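Local coordinates for protein excinuclease ABC, subunit A. (Deinococcus radiodurans, PDB 2VF7) that binds DNA, ATP and zinc as a UvrA-family ABC ATPase, and probably helps to recognise damaged DNA during excision repair, at residues A[14-19]-A[86-91]; A[21-26]-A[54-59]; A[39-44]-A[433-438]; A[449-454]-A[462-467]. The protein carries 1 engineered substitution. One frame throughout, in Å; residues are numbered along the deposited sequence.

Interaction 1: A[14-19]-A[86-91]; sequences GFVQVR and DAIDGL
Gln-17 and Asp-89 face each other as a hydrogen-bonded antiparallel pair, Gln-17 N giving to Asp-89 O at 2.9 Å and Asp-89 N returning to Gln-17 O. Arg-19 and Ala-87 repeat the exchange two residues on, but there Asp-86 also faces Arg-19, a classic beta bulge, and its amide adds a weak bond to Arg-19 O. One water links the backbone and side chain at the first pair, giving to Gln-17 O and, at 2.7 Å, to Asp-89 OD2.

The charged contact is looser. The Arg-19 chain is bent at chi3 (70°), and Asp-86 CB lies over one face of its guanidinium. Asp-86 OD2 lies 3.8 Å from Arg-19 NH1 and well out of the guanidinium plane, a long, purely electrostatic salt bridge; the stronger partner of Asp-86 is Arg-22.

Apolar contacts gather on the other face. Val-16 CG1 meets Ile-88 CG2 at 3.9 Å and Leu-91 CG at the same distance, while Val-18 and Ile-88 lie side by side, CG2 to CG2.

Strand 15-21 is the middle strand of a three-stranded antiparallel sheet, between 87-89 and 29-34, and its valines pack on Leu-57 of helix 49-69.

Interaction 2: A[21-26]-A[54-59]; sequences ARQHNL and FGTLYA. With ADP (adenosine-5'-diphosphate), chain E.
Gly-55 and Thr-56 are the residues of helix 49-69 that meet the loop 21-26, and Gln-23 is their main partner. At Gly-55 the contact is with backbone: the carbonyl oxygen lies 4.1 Å from Gln-23 CD, and a CB on this residue would be tight against Gln-23 CG, consistent with glycine letting the glutamine chain pass close to the helix. Gln-23 CG stands anti to its backbone N (chi1 -171°), and the chain then bends at chi2; the amide oxygen OE1 is taken up by Asp-84 N.

Thr-56 carries most of the remaining contact. Its OG1 reaches 3.5 Å from Gln-23 CB and 3.8 Å from Leu-26 CD2, and both partner side chains slide past the threonine in opposite directions to it. Its CG2 touches Ala-21 CB at 4.3 Å. The hydroxyl is hydrogen-bonded to Ser-51 O within the helix and lies 2.5 Å from a water, which accepts from Gln-23 N and so joins the helix to the loop. Further on, Ala-59 N bonds back to Phe-54 O, closing a wider pi-type turn.

Gln-23 to Leu-26 form a type II' beta turn that presents His-24 to the nucleotide. Gln-23 CG lies over the centre of one face of the imidazole; on the opposite face is ADP, with C4 3.6 Å from His-24 CE1 and offset toward the rim. His-24 ND1 bonds to Ser-51 OG. An aromatic ring laid against the adenine, beside a P-loop and the helix that follows it, is the arrangement of an ABC-type ATP site.

Interaction 3: A[39-44]-A[433-438]; sequences VVFTGV and SLFVVE
Phe-41 and Phe-435 meet as an offset edge-to-face pair, ring planes 70° apart and centroids separated by 5.6 Å. Phe-41 supplies the edge: its CE2 comes to 3.5 Å from Phe-435 CB, and its CZ stands over the Phe-435 face, displaced toward the rim. The Phe-41 torsion (chi1 -65°) sets CG beside the backbone N, and the ring edge carrying CD2 has Val-436 N in its plane. Val-39 lies beside Phe-435 and points the same way, CB to CD1 at 4.0 Å, and these three side chains share one face of the sheet with Val-437.

On the other face Val-40 CG2 packs on Val-436 CB. Val-40 CG1 also reaches Glu-438 CB, at 3.8 Å; the glutamate carboxylate is held elsewhere, by Ser-409 and Asp-440 N.

Parallel-strand bonds zip the backbones together: Val-39 N to Leu-434 O, Val-436 N to Val-39 O and Phe-41 N to Val-436 O at 2.7 Å. The ladder weakens at Glu-438 N, 3.4 Å from Phe-41 O, and then a water takes over, accepting from Gly-43 N and donating to Glu-438 O. Buried apolar packing thus gives way to polar, water-mediated contact where strand 38-42 runs into the P-loop.

Interaction 4: A[449-454]-A[462-467]; sequences WLVDVG and GEILYS
Asp-452 sits at the close-packed middle of this hairpin, facing both Leu-465 and Tyr-466 in a classic beta bulge. Its amide donates to Tyr-466 O at 3.0 Å, and its carbonyl receives Leu-465 N at 2.7 Å. The bulge turns Leu-465 toward the partner strand: CD1 comes to 3.2 Å from Gly-454 O and 3.5 Å from Asp-452 OD1. On the other face Ile-464 CD1 fits between Val-453 CG2 and Val-451 CG1, at 4.1 and 4.2 Å. Tight packing returns at Trp-449, where NE1 gives to Ser-467 OG at 2.8 Å; the hydroxyl lies 18° out of the indole plane, and Ser-467 C sits over one face toward the rim.

Two places are looser. Glu-463, its CB turned away from the partner strand, covers little of it, and the side chains of Leu-450 and partly exposed Tyr-466 meet at 4.3 Å, CG to CD2.

In Asp-452, chi1 of -158° sets CG anti to the backbone N; the carboxylate beyond it is hydrogen-bonded by Thr-42, Ser-479 and Thr-481. These three hydroxyls would be expected to stabilise the charge of the buried group, while the indole bond reaches a serine hydroxyl that also bonds to Lys-32 O.

In the fold
Interactions 3 and 4 share one mixed sheet, with strands 38-42 and 449-453 side by side; their centres lie about 10 Å apart, and Thr-42 OG1 is 2.6 Å from Asp-452 OD2, a probable hydrogen bond. Interaction 1 belongs to the separate antiparallel sheet, and Leu-57 of helix 49-69 lies between the two, Val-18 CG2 touching its CD2 at 3.8 Å and Phe-435 CE2 its CD1 at 3.8 Å. Interactions 1 and 2 are also joined by the salt bridge of Asp-86 OD1 with Arg-22 NH2, 3.1 Å. Around the ADP, interaction 2 supplies His-24 and Asn-25 and interaction 3 Val-44, while the side chains of Val-437 and Val-453 lie about 5 and 6 Å from it.

Interaction 1: A[14-19]-A[86-91]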
loop_
_atom_site.group_PDB
_atom_site.type_symbol
_atom_site.label_atom_id
_atom_site.label_comp_id
_atom_site.label_asym_id
_atom_site.label_seq_id
_atom_site.Cartn_x
_atom_site.Cartn_y
_atom_site.Cartn_z
ATOM N N GLY A 14 -9.407 30.328 -9.306
ATOM C CA GLY A 14 -8.600 29.263 -8.732
ATOM C C GLY A 14 -9.296 28.679 -7.518
ATOM O O GLY A 14 -8.676 28.527 -6.477
ATOM N N PHE A 15 -10.581 28.349 -7.648
ATOM C CA PHE A 15 -11.381 27.864 -6.524
ATOM C C PHE A 15 -11.666 26.375 -6.538
ATOM O O PHE A 15 -11.919 25.785 -7.596
ATOM C CB PHE A 15 -12.711 28.611 -6.442
ATOM C CG PHE A 15 -12.578 30.022 -5.972
ATOM C CD1 PHE A 15 -12.518 31.060 -6.878
ATOM C CD2 PHE A 15 -12.504 30.313 -4.608
ATOM C CE1 PHE A 15 -12.389 32.363 -6.447
ATOM C CE2 PHE A 15 -12.359 31.606 -4.167
ATOM C CZ PHE A 15 -12.308 32.641 -5.087
ATOM N N VAL A 16 -11.604 25.779 -5.347
ATOM C CA VAL A 16 -12.124 24.438 -5.082
ATOM C C VAL A 16 -13.622 24.638 -4.812
ATOM O O VAL A 16 -14.008 25.557 -4.103
ATOM C CB VAL A 16 -11.421 23.776 -3.851
ATOM C CG1 VAL A 16 -11.896 22.341 -3.632
ATOM C CG2 VAL A 16 -9.862 23.851 -3.961
ATOM N N GLN A 17 -14.472 23.827 -5.424
ATOM C CA GLN A 17 -15.911 23.991 -5.258
ATOM C C GLN A 17 -16.507 22.732 -4.644
ATOM O O GLN A 17 -16.319 21.633 -5.158
ATOM C CB GLN A 17 -16.588 24.349 -6.583
ATOM C CG GLN A 17 -18.106 24.626 -6.461
ATOM C CD GLN A 17 -18.440 25.826 -5.551
ATOM O OE1 GLN A 17 -18.014 26.953 -5.818
ATOM N NE2 GLN A 17 -19.221 25.582 -4.487
ATOM N N VAL A 18 -17.216 22.918 -3.535
ATOM C CA VAL A 18 -17.772 21.829 -2.742
ATOM C C VAL A 18 -19.287 21.953 -2.712
ATOM O O VAL A 18 -19.835 23.032 -2.432
ATOM C CB VAL A 18 -17.222 21.869 -1.303
ATOM C CG1 VAL A 18 -18.015 20.947 -0.350
ATOM C CG2 VAL A 18 -15.725 21.550 -1.285
ATOM N N ARG A 19 -19.952 20.845 -3.005
ATOM C CA ARG A 19 -21.397 20.798 -3.052
ATOM C C ARG A 19 -21.965 19.566 -2.347
ATOM O O ARG A 19 -21.483 18.449 -2.556
ATOM C CB ARG A 19 -21.838 20.788 -4.507
ATOM C CG ARG A 19 -23.326 20.857 -4.699
ATOM C CD ARG A 19 -23.648 21.069 -6.165
ATOM N NE ARG A 19 -23.365 19.910 -7.016
ATOM C CZ ARG A 19 -24.128 18.819 -7.064
ATOM N NH1 ARG A 19 -25.196 18.718 -6.274
ATOM N NH2 ARG A 19 -23.812 17.820 -7.877
ATOM N N ASP A 86 -21.824 15.258 -2.465
ATOM C CA ASP A 86 -22.314 15.171 -3.848
ATOM C C ASP A 86 -21.220 15.372 -4.907
ATOM O O ASP A 86 -21.097 14.560 -5.810
ATOM C CB ASP A 86 -23.465 16.161 -4.097
ATOM C CG ASP A 86 -24.756 15.728 -3.451
ATOM O OD1 ASP A 86 -24.907 14.506 -3.253
ATOM O OD2 ASP A 86 -25.621 16.596 -3.149
ATOM N N ALA A 87 -20.453 16.458 -4.793
ATOM C CA ALA A 87 -19.397 16.795 -5.759
ATOM C C ALA A 87 -18.333 17.721 -5.162
ATOM O O ALA A 87 -18.654 18.620 -4.377
ATOM C CB ALA A 87 -20.009 17.447 -6.985
ATOM N N ILE A 88 -17.070 17.481 -5.520
ATOM C CA ILE A 88 -15.964 18.426 -5.279
ATOM C C ILE A 88 -15.161 18.572 -6.570
ATOM O O ILE A 88 -14.683 17.575 -7.120
ATOM C CB ILE A 88 -14.992 17.995 -4.141
ATOM C CG1 ILE A 88 -15.734 17.681 -2.839
ATOM C CG2 ILE A 88 -13.977 19.107 -3.888
ATOM C CD1 ILE A 88 -14.869 17.042 -1.732
ATOM N N ASP A 89 -15.018 19.806 -7.036
ATOM C CA ASP A 89 -14.312 20.125 -8.266
ATOM C C ASP A 89 -13.115 21.031 -7.980
ATOM O O ASP A 89 -13.191 21.905 -7.133
ATOM C CB ASP A 89 -15.259 20.845 -9.233
ATOM C CG ASP A 89 -16.501 20.018 -9.587
ATOM O OD1 ASP A 89 -16.397 18.772 -9.773
ATOM O OD2 ASP A 89 -17.592 20.622 -9.691
ATOM N N GLY A 90 -12.011 20.827 -8.693
ATOM C CA GLY A 90 -10.832 21.689 -8.568
ATOM C C GLY A 90 -9.905 21.371 -7.415
ATOM O O GLY A 90 -9.196 22.245 -6.938
ATOM N N LEU A 91 -9.893 20.109 -6.989
ATOM C CA LEU A 91 -9.181 19.682 -5.785
ATOM C C LEU A 91 -7.900 18.914 -6.122
ATOM O O LEU A 91 -7.981 17.799 -6.647
ATOM C CB LEU A 91 -10.089 18.759 -4.956
ATOM C CG LEU A 91 -10.217 18.873 -3.435
ATOM C CD1 LEU A 91 -10.428 17.456 -2.911
ATOM C CD2 LEU A 91 -9.051 19.553 -2.703
HETATM O O HOH W 1 -18.710 20.939 -7.298
#

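Interaction 2: A[21-26]-A[54-59]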
loop_
_atom_site.group_PDB
_atom_site.type_symbol
_atom_site.label_atom_id
_atom_site.label_comp_id
_atom_site.label_asym_id
_atom_site.label_seq_id
_atom_site.Cartn_x
_atom_site.Cartn_y
_atom_site.Cartn_z
ATOM N N ALA A 21 -22.121 18.623 0.923
ATOM C CA ALA A 21 -21.324 17.999 1.983
ATOM C C ALA A 21 -22.179 17.802 3.231
ATOM O O ALA A 21 -22.633 18.773 3.839
ATOM C CB ALA A 21 -20.079 18.866 2.293
ATOM N N ARG A 22 -22.432 16.549 3.593
ATOM C CA ARG A 22 -23.163 16.281 4.828
ATOM C C ARG A 22 -22.477 15.271 5.788
ATOM O O ARG A 22 -23.133 14.493 6.468
ATOM C CB ARG A 22 -24.645 15.961 4.531
ATOM C CG ARG A 22 -24.860 14.702 3.758
ATOM C CD ARG A 22 -26.070 14.708 2.839
ATOM N NE ARG A 22 -25.722 13.831 1.727
ATOM C CZ ARG A 22 -25.560 14.222 0.471
ATOM N NH1 ARG A 22 -25.812 15.475 0.122
ATOM N NH2 ARG A 22 -25.185 13.341 -0.448
ATOM N N GLN A 23 -21.147 15.349 5.870
ATOM C CA GLN A 23 -20.349 14.511 6.757
ATOM C C GLN A 23 -20.607 14.894 8.190
ATOM O O GLN A 23 -20.528 16.051 8.532
ATOM C CB GLN A 23 -18.862 14.674 6.440
ATOM C CG GLN A 23 -17.947 13.690 7.149
ATOM C CD GLN A 23 -18.054 12.321 6.560
ATOM O OE1 GLN A 23 -18.575 12.151 5.456
ATOM N NE2 GLN A 23 -17.583 11.319 7.294
ATOM N N HIS A 24 -20.911 13.907 9.026
ATOM C CA HIS A 24 -21.358 14.127 10.408
ATOM C C HIS A 24 -22.449 15.194 10.487
ATOM O O HIS A 24 -23.574 14.985 9.975
ATOM C CB HIS A 24 -20.188 14.419 11.342
ATOM C CG HIS A 24 -18.997 13.560 11.084
ATOM N ND1 HIS A 24 -17.715 14.060 11.049
ATOM C CD2 HIS A 24 -18.898 12.236 10.814
ATOM C CE1 HIS A 24 -16.872 13.076 10.767
ATOM N NE2 HIS A 24 -17.566 11.960 10.624
ATOM N N ASN A 25 -22.149 16.330 11.095
ATOM C CA ASN A 25 -23.198 17.310 11.309
ATOM C C ASN A 25 -23.257 18.397 10.228
ATOM O O ASN A 25 -23.981 19.369 10.362
ATOM C CB ASN A 25 -23.094 17.906 12.711
ATOM C CG ASN A 25 -21.871 18.763 12.889
ATOM O OD1 ASN A 25 -20.778 18.414 12.427
ATOM N ND2 ASN A 25 -22.040 19.897 13.566
ATOM N N LEU A 26 -22.504 18.235 9.149
ATOM C CA LEU A 26 -22.568 19.208 8.071
ATOM C C LEU A 26 -23.996 19.166 7.520
ATOM O O LEU A 26 -24.600 18.098 7.429
ATOM C CB LEU A 26 -21.513 18.897 7.009
ATOM C CG LEU A 26 -20.062 19.403 7.131
ATOM C CD1 LEU A 26 -19.680 19.994 8.472
ATOM C CD2 LEU A 26 -19.079 18.336 6.738
ATOM N N PHE A 54 -10.918 17.933 7.076
ATOM C CA PHE A 54 -10.346 16.585 7.078
ATOM C C PHE A 54 -11.314 15.528 6.617
ATOM O O PHE A 54 -10.961 14.704 5.779
ATOM C CB PHE A 54 -9.823 16.202 8.477
ATOM C CG PHE A 54 -8.550 16.897 8.862
ATOM C CD1 PHE A 54 -8.577 18.153 9.453
ATOM C CD2 PHE A 54 -7.313 16.301 8.628
ATOM C CE1 PHE A 54 -7.399 18.798 9.799
ATOM C CE2 PHE A 54 -6.120 16.963 8.982
ATOM C CZ PHE A 54 -6.175 18.185 9.562
ATOM N N GLY A 55 -12.512 15.516 7.205
ATOM C CA GLY A 55 -13.510 14.479 6.954
ATOM C C GLY A 55 -14.021 14.461 5.526
ATOM O O GLY A 55 -14.424 13.403 5.000
ATOM N N THR A 56 -13.979 15.630 4.894
ATOM C CA THR A 56 -14.531 15.822 3.553
ATOM C C THR A 56 -13.429 16.124 2.530
ATOM O O THR A 56 -13.216 15.342 1.599
ATOM C CB THR A 56 -15.611 16.931 3.569
ATOM O OG1 THR A 56 -16.683 16.522 4.422
ATOM C CG2 THR A 56 -16.168 17.183 2.188
ATOM N N LEU A 57 -12.716 17.233 2.722
ATOM C CA LEU A 57 -11.755 17.720 1.705
ATOM C C LEU A 57 -10.534 16.827 1.579
ATOM O O LEU A 57 -10.297 16.254 0.513
ATOM C CB LEU A 57 -11.375 19.194 1.939
ATOM C CG LEU A 57 -12.387 20.242 1.455
ATOM C CD1 LEU A 57 -12.170 21.602 2.088
ATOM C CD2 LEU A 57 -12.304 20.401 -0.038
ATOM N N TYR A 58 -9.773 16.684 2.662
ATOM C CA TYR A 58 -8.627 15.783 2.662
ATOM C C TYR A 58 -9.019 14.367 2.241
ATOM O O TYR A 58 -8.414 13.789 1.333
ATOM C CB TYR A 58 -7.919 15.800 4.036
ATOM C CG TYR A 58 -6.932 14.677 4.253
ATOM C CD1 TYR A 58 -5.684 14.680 3.620
ATOM C CD2 TYR A 58 -7.238 13.608 5.106
ATOM C CE1 TYR A 58 -4.776 13.645 3.816
ATOM C CE2 TYR A 58 -6.329 12.552 5.308
ATOM C CZ TYR A 58 -5.099 12.590 4.653
ATOM O OH TYR A 58 -4.188 11.569 4.844
ATOM N N ALA A 59 -10.060 13.829 2.866
ATOM C CA ALA A 59 -10.483 12.449 2.638
ATOM C C ALA A 59 -10.916 12.114 1.202
ATOM O O ALA A 59 -10.565 11.045 0.681
ATOM C CB ALA A 59 -11.559 12.057 3.629
HETATM P PB ADP E . -14.694 20.840 15.094
HETATM O O1B ADP E . -15.017 22.303 14.985
HETATM O O2B ADP E . -14.580 20.352 16.508
HETATM O O3B ADP E . -13.500 20.449 14.243
HETATM P PA ADP E . -15.999 18.449 14.462
HETATM O O1A ADP E . -14.891 17.896 15.361
HETATM O O2A ADP E . -16.077 17.987 13.045
HETATM O O3A ADP E . -15.970 20.053 14.484
HETATM O "O5'" ADP E . -17.389 18.009 15.142
HETATM C "C5'" ADP E . -18.645 17.933 14.463
HETATM C "C4'" ADP E . -19.264 16.575 14.752
HETATM O "O4'" ADP E . -18.484 15.574 14.087
HETATM C "C3'" ADP E . -19.296 16.173 16.226
HETATM O "O3'" ADP E . -20.541 15.506 16.552
HETATM C "C2'" ADP E . -18.109 15.225 16.330
HETATM O "O2'" ADP E . -18.188 14.324 17.430
HETATM C "C1'" ADP E . -18.141 14.519 14.980
HETATM N N9 ADP E . -16.835 13.970 14.567
HETATM C C8 ADP E . -15.718 14.695 14.343
HETATM N N7 ADP E . -14.668 13.930 13.988
HETATM C C5 ADP E . -15.134 12.666 13.972
HETATM C C6 ADP E . -14.555 11.354 13.636
HETATM N N6 ADP E . -13.246 11.255 13.284
HETATM N N1 ADP E . -15.360 10.281 13.723
HETATM C C2 ADP E . -16.663 10.363 14.079
HETATM N N3 ADP E . -17.258 11.524 14.382
HETATM C C4 ADP E . -16.556 12.692 14.340
HETATM O O HOH W 2 -19.016 15.933 3.622
#

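Interaction 3: A[39-44]-A[433-438]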
loop_
_atom_site.group_PDB
_atom_site.type_symbol
_atom_site.label_atom_id
_atom_site.label_comp_id
_atom_site.label_asym_id
_atom_site.label_seq_id
_atom_site.Cartn_x
_atom_site.Cartn_y
_atom_site.Cartn_z
ATOM N N VAL A 39 -5.858 29.221 3.675
ATOM C CA VAL A 39 -7.276 29.177 4.038
ATOM C C VAL A 39 -7.409 28.637 5.456
ATOM O O VAL A 39 -6.907 27.553 5.763
ATOM C CB VAL A 39 -8.131 28.293 3.070
ATOM C CG1 VAL A 39 -9.613 28.393 3.417
ATOM C CG2 VAL A 39 -7.935 28.703 1.641
ATOM N N VAL A 40 -8.078 29.398 6.316
ATOM C CA VAL A 40 -8.273 29.004 7.716
ATOM C C VAL A 40 -9.739 28.654 7.952
ATOM O O VAL A 40 -10.620 29.387 7.545
ATOM C CB VAL A 40 -7.763 30.112 8.700
ATOM C CG1 VAL A 40 -8.022 29.739 10.133
ATOM C CG2 VAL A 40 -6.270 30.330 8.522
ATOM N N PHE A 41 -9.981 27.505 8.571
ATOM C CA PHE A 41 -11.321 27.044 8.903
ATOM C C PHE A 41 -11.566 27.331 10.375
ATOM O O PHE A 41 -10.786 26.899 11.227
ATOM C CB PHE A 41 -11.464 25.543 8.591
ATOM C CG PHE A 41 -11.344 25.213 7.106
ATOM C CD1 PHE A 41 -12.475 24.977 6.343
ATOM C CD2 PHE A 41 -10.094 25.169 6.476
ATOM C CE1 PHE A 41 -12.369 24.683 4.965
ATOM C CE2 PHE A 41 -9.977 24.901 5.104
ATOM C CZ PHE A 41 -11.126 24.640 4.354
ATOM N N THR A 42 -12.630 28.082 10.670
ATOM C CA THR A 42 -12.855 28.586 12.037
ATOM C C THR A 42 -14.276 28.398 12.587
ATOM O O THR A 42 -15.196 28.035 11.855
ATOM C CB THR A 42 -12.413 30.064 12.195
ATOM O OG1 THR A 42 -13.406 30.931 11.642
ATOM C CG2 THR A 42 -11.079 30.310 11.506
ATOM N N GLY A 43 -14.443 28.648 13.884
ATOM C CA GLY A 43 -15.722 28.452 14.548
ATOM C C GLY A 43 -15.561 27.614 15.806
ATOM O O GLY A 43 -14.493 27.040 16.024
ATOM N N VAL A 44 -16.614 27.538 16.629
ATOM C CA VAL A 44 -16.534 26.843 17.926
ATOM C C VAL A 44 -16.211 25.372 17.738
ATOM O O VAL A 44 -16.269 24.849 16.622
ATOM C CB VAL A 44 -17.801 27.033 18.829
ATOM C CG1 VAL A 44 -18.005 28.499 19.185
ATOM C CG2 VAL A 44 -19.036 26.462 18.167
ATOM N N SER A 433 -1.148 24.789 -1.578
ATOM C CA SER A 433 -2.335 25.371 -0.936
ATOM C C SER A 433 -2.414 24.862 0.497
ATOM O O SER A 433 -2.057 23.711 0.775
ATOM C CB SER A 433 -3.624 24.962 -1.675
ATOM O OG SER A 433 -3.538 25.153 -3.079
ATOM N N LEU A 434 -2.922 25.698 1.401
ATOM C CA LEU A 434 -2.941 25.363 2.816
ATOM C C LEU A 434 -4.348 25.444 3.401
ATOM O O LEU A 434 -4.993 26.488 3.350
ATOM C CB LEU A 434 -1.973 26.283 3.580
ATOM C CG LEU A 434 -0.518 26.295 3.079
ATOM C CD1 LEU A 434 0.041 27.688 3.121
ATOM C CD2 LEU A 434 0.338 25.372 3.871
ATOM N N PHE A 435 -4.833 24.320 3.927
ATOM C CA PHE A 435 -6.108 24.301 4.641
ATOM C C PHE A 435 -5.801 24.143 6.133
ATOM O O PHE A 435 -5.285 23.110 6.556
ATOM C CB PHE A 435 -7.043 23.172 4.154
ATOM C CG PHE A 435 -7.551 23.329 2.722
ATOM C CD1 PHE A 435 -7.363 24.512 1.996
ATOM C CD2 PHE A 435 -8.242 22.270 2.105
ATOM C CE1 PHE A 435 -7.842 24.624 0.689
ATOM C CE2 PHE A 435 -8.716 22.378 0.795
ATOM C CZ PHE A 435 -8.523 23.545 0.087
ATOM N N VAL A 436 -6.134 25.158 6.919
ATOM C CA VAL A 436 -5.710 25.225 8.310
ATOM C C VAL A 436 -6.891 25.419 9.240
ATOM O O VAL A 436 -7.532 26.451 9.187
ATOM C CB VAL A 436 -4.730 26.393 8.528
ATOM C CG1 VAL A 436 -4.302 26.502 10.014
ATOM C CG2 VAL A 436 -3.523 26.235 7.607
ATOM N N VAL A 437 -7.194 24.422 10.071
ATOM C CA VAL A 437 -8.126 24.663 11.169
ATOM C C VAL A 437 -7.389 25.218 12.366
ATOM O O VAL A 437 -6.469 24.594 12.900
ATOM C CB VAL A 437 -9.102 23.464 11.479
ATOM C CG1 VAL A 437 -8.742 22.226 10.699
ATOM C CG2 VAL A 437 -9.246 23.205 12.965
ATOM N N GLU A 438 -7.805 26.413 12.759
ATOM C CA GLU A 438 -7.111 27.212 13.747
ATOM C C GLU A 438 -8.094 27.967 14.645
ATOM O O GLU A 438 -9.203 28.335 14.222
ATOM C CB GLU A 438 -6.159 28.199 13.043
ATOM C CG GLU A 438 -5.206 28.942 13.957
ATOM C CD GLU A 438 -4.342 28.023 14.818
ATOM O OE1 GLU A 438 -3.292 27.557 14.317
ATOM O OE2 GLU A 438 -4.692 27.785 16.006
HETATM O O HOH W 3 -12.084 28.982 15.344
#

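Interaction 4: A[449-454]-A[462-467]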
loop_
_atom_site.group_PDB
_atom_site.type_symbol
_atom_site.label_atom_id
_atom_site.label_comp_id
_atom_site.label_asym_id
_atom_site.label_seq_id
_atom_site.Cartn_x
_atom_site.Cartn_y
_atom_site.Cartn_z
ATOM N N TRP A 449 -7.991 33.784 3.143
ATOM C CA TRP A 449 -9.410 33.460 3.071
ATOM C C TRP A 449 -9.796 32.729 4.365
ATOM O O TRP A 449 -8.948 32.092 5.015
ATOM C CB TRP A 449 -9.627 32.554 1.859
ATOM C CG TRP A 449 -11.047 32.234 1.423
ATOM C CD1 TRP A 449 -11.798 31.170 1.821
ATOM C CD2 TRP A 449 -11.826 32.920 0.426
ATOM N NE1 TRP A 449 -13.009 31.170 1.176
ATOM C CE2 TRP A 449 -13.048 32.227 0.303
ATOM C CE3 TRP A 449 -11.617 34.062 -0.357
ATOM C CZ2 TRP A 449 -14.061 32.642 -0.556
ATOM C CZ3 TRP A 449 -12.626 34.479 -1.210
ATOM C CH2 TRP A 449 -13.839 33.770 -1.297
ATOM N N LEU A 450 -11.067 32.827 4.750
ATOM C CA LEU A 450 -11.527 32.069 5.902
ATOM C C LEU A 450 -12.922 31.486 5.762
ATOM O O LEU A 450 -13.798 32.091 5.177
ATOM C CB LEU A 450 -11.348 32.884 7.193
ATOM C CG LEU A 450 -12.464 33.641 7.876
ATOM C CD1 LEU A 450 -13.432 32.688 8.583
ATOM C CD2 LEU A 450 -11.822 34.587 8.874
ATOM N N VAL A 451 -13.102 30.283 6.290
ATOM C CA VAL A 451 -14.398 29.606 6.313
ATOM C C VAL A 451 -14.886 29.441 7.762
ATOM O O VAL A 451 -14.321 28.643 8.523
ATOM C CB VAL A 451 -14.315 28.218 5.650
ATOM C CG1 VAL A 451 -15.703 27.656 5.425
ATOM C CG2 VAL A 451 -13.512 28.272 4.328
ATOM N N ASP A 452 -15.926 30.195 8.131
ATOM C CA ASP A 452 -16.485 30.136 9.492
ATOM C C ASP A 452 -17.707 29.232 9.524
ATOM O O ASP A 452 -18.693 29.458 8.810
ATOM C CB ASP A 452 -16.821 31.537 10.047
ATOM C CG ASP A 452 -16.876 31.571 11.579
ATOM O OD1 ASP A 452 -17.906 32.026 12.144
ATOM O OD2 ASP A 452 -15.883 31.156 12.232
ATOM N N VAL A 453 -17.621 28.215 10.374
ATOM C CA VAL A 453 -18.582 27.120 10.409
ATOM C C VAL A 453 -19.513 27.187 11.648
ATOM O O VAL A 453 -19.064 27.428 12.774
ATOM C CB VAL A 453 -17.856 25.735 10.335
ATOM C CG1 VAL A 453 -18.820 24.604 10.508
ATOM C CG2 VAL A 453 -17.126 25.563 9.011
ATOM N N GLY A 454 -20.807 27.000 11.383
ATOM C CA GLY A 454 -21.855 26.726 12.362
ATOM C C GLY A 454 -22.127 27.889 13.269
ATOM O O GLY A 454 -21.194 28.640 13.616
ATOM N N GLY A 462 -22.775 23.225 12.023
ATOM C CA GLY A 462 -22.653 22.516 10.743
ATOM C C GLY A 462 -23.067 23.297 9.507
ATOM O O GLY A 462 -23.289 22.712 8.460
ATOM N N GLU A 463 -23.177 24.620 9.629
ATOM C CA GLU A 463 -23.418 25.493 8.461
ATOM C C GLU A 463 -22.330 26.548 8.228
ATOM O O GLU A 463 -21.489 26.802 9.089
ATOM C CB GLU A 463 -24.810 26.124 8.501
ATOM C CG GLU A 463 -25.308 26.462 9.869
ATOM C CD GLU A 463 -26.821 26.384 9.967
ATOM O OE1 GLU A 463 -27.488 26.177 8.932
ATOM O OE2 GLU A 463 -27.346 26.520 11.086
ATOM N N ILE A 464 -22.328 27.125 7.032
ATOM C CA ILE A 464 -21.273 28.053 6.629
ATOM C C ILE A 464 -21.786 29.428 6.915
ATOM O O ILE A 464 -22.783 29.852 6.349
ATOM C CB ILE A 464 -20.896 27.913 5.103
ATOM C CG1 ILE A 464 -20.490 26.469 4.740
ATOM C CG2 ILE A 464 -19.819 28.919 4.688
ATOM C CD1 ILE A 464 -19.448 25.856 5.644
ATOM N N LEU A 465 -21.119 30.116 7.829
ATOM C CA LEU A 465 -21.510 31.476 8.161
ATOM C C LEU A 465 -20.886 32.457 7.178
ATOM O O LEU A 465 -21.493 33.473 6.813
ATOM C CB LEU A 465 -21.098 31.816 9.592
ATOM C CG LEU A 465 -21.480 30.797 10.668
ATOM C CD1 LEU A 465 -21.305 31.410 12.036
ATOM C CD2 LEU A 465 -22.895 30.252 10.483
ATOM N N TYR A 466 -19.672 32.129 6.747
ATOM C CA TYR A 466 -18.883 33.004 5.896
ATOM C C TYR A 466 -17.840 32.219 5.107
ATOM O O TYR A 466 -17.237 31.305 5.628
ATOM C CB TYR A 466 -18.215 34.092 6.751
ATOM C CG TYR A 466 -17.433 35.129 5.961
ATOM C CD1 TYR A 466 -18.092 36.011 5.116
ATOM C CD2 TYR A 466 -16.030 35.209 6.061
ATOM C CE1 TYR A 466 -17.399 36.938 4.393
ATOM C CE2 TYR A 466 -15.323 36.135 5.332
ATOM C CZ TYR A 466 -16.020 37.008 4.495
ATOM O OH TYR A 466 -15.366 37.958 3.736
ATOM N N SER A 467 -17.673 32.557 3.831
ATOM C CA SER A 467 -16.497 32.150 3.066
ATOM C C SER A 467 -15.983 33.375 2.303
ATOM O O SER A 467 -16.606 33.823 1.352
ATOM C CB SER A 467 -16.843 30.988 2.118
ATOM O OG SER A 467 -15.696 30.473 1.448
#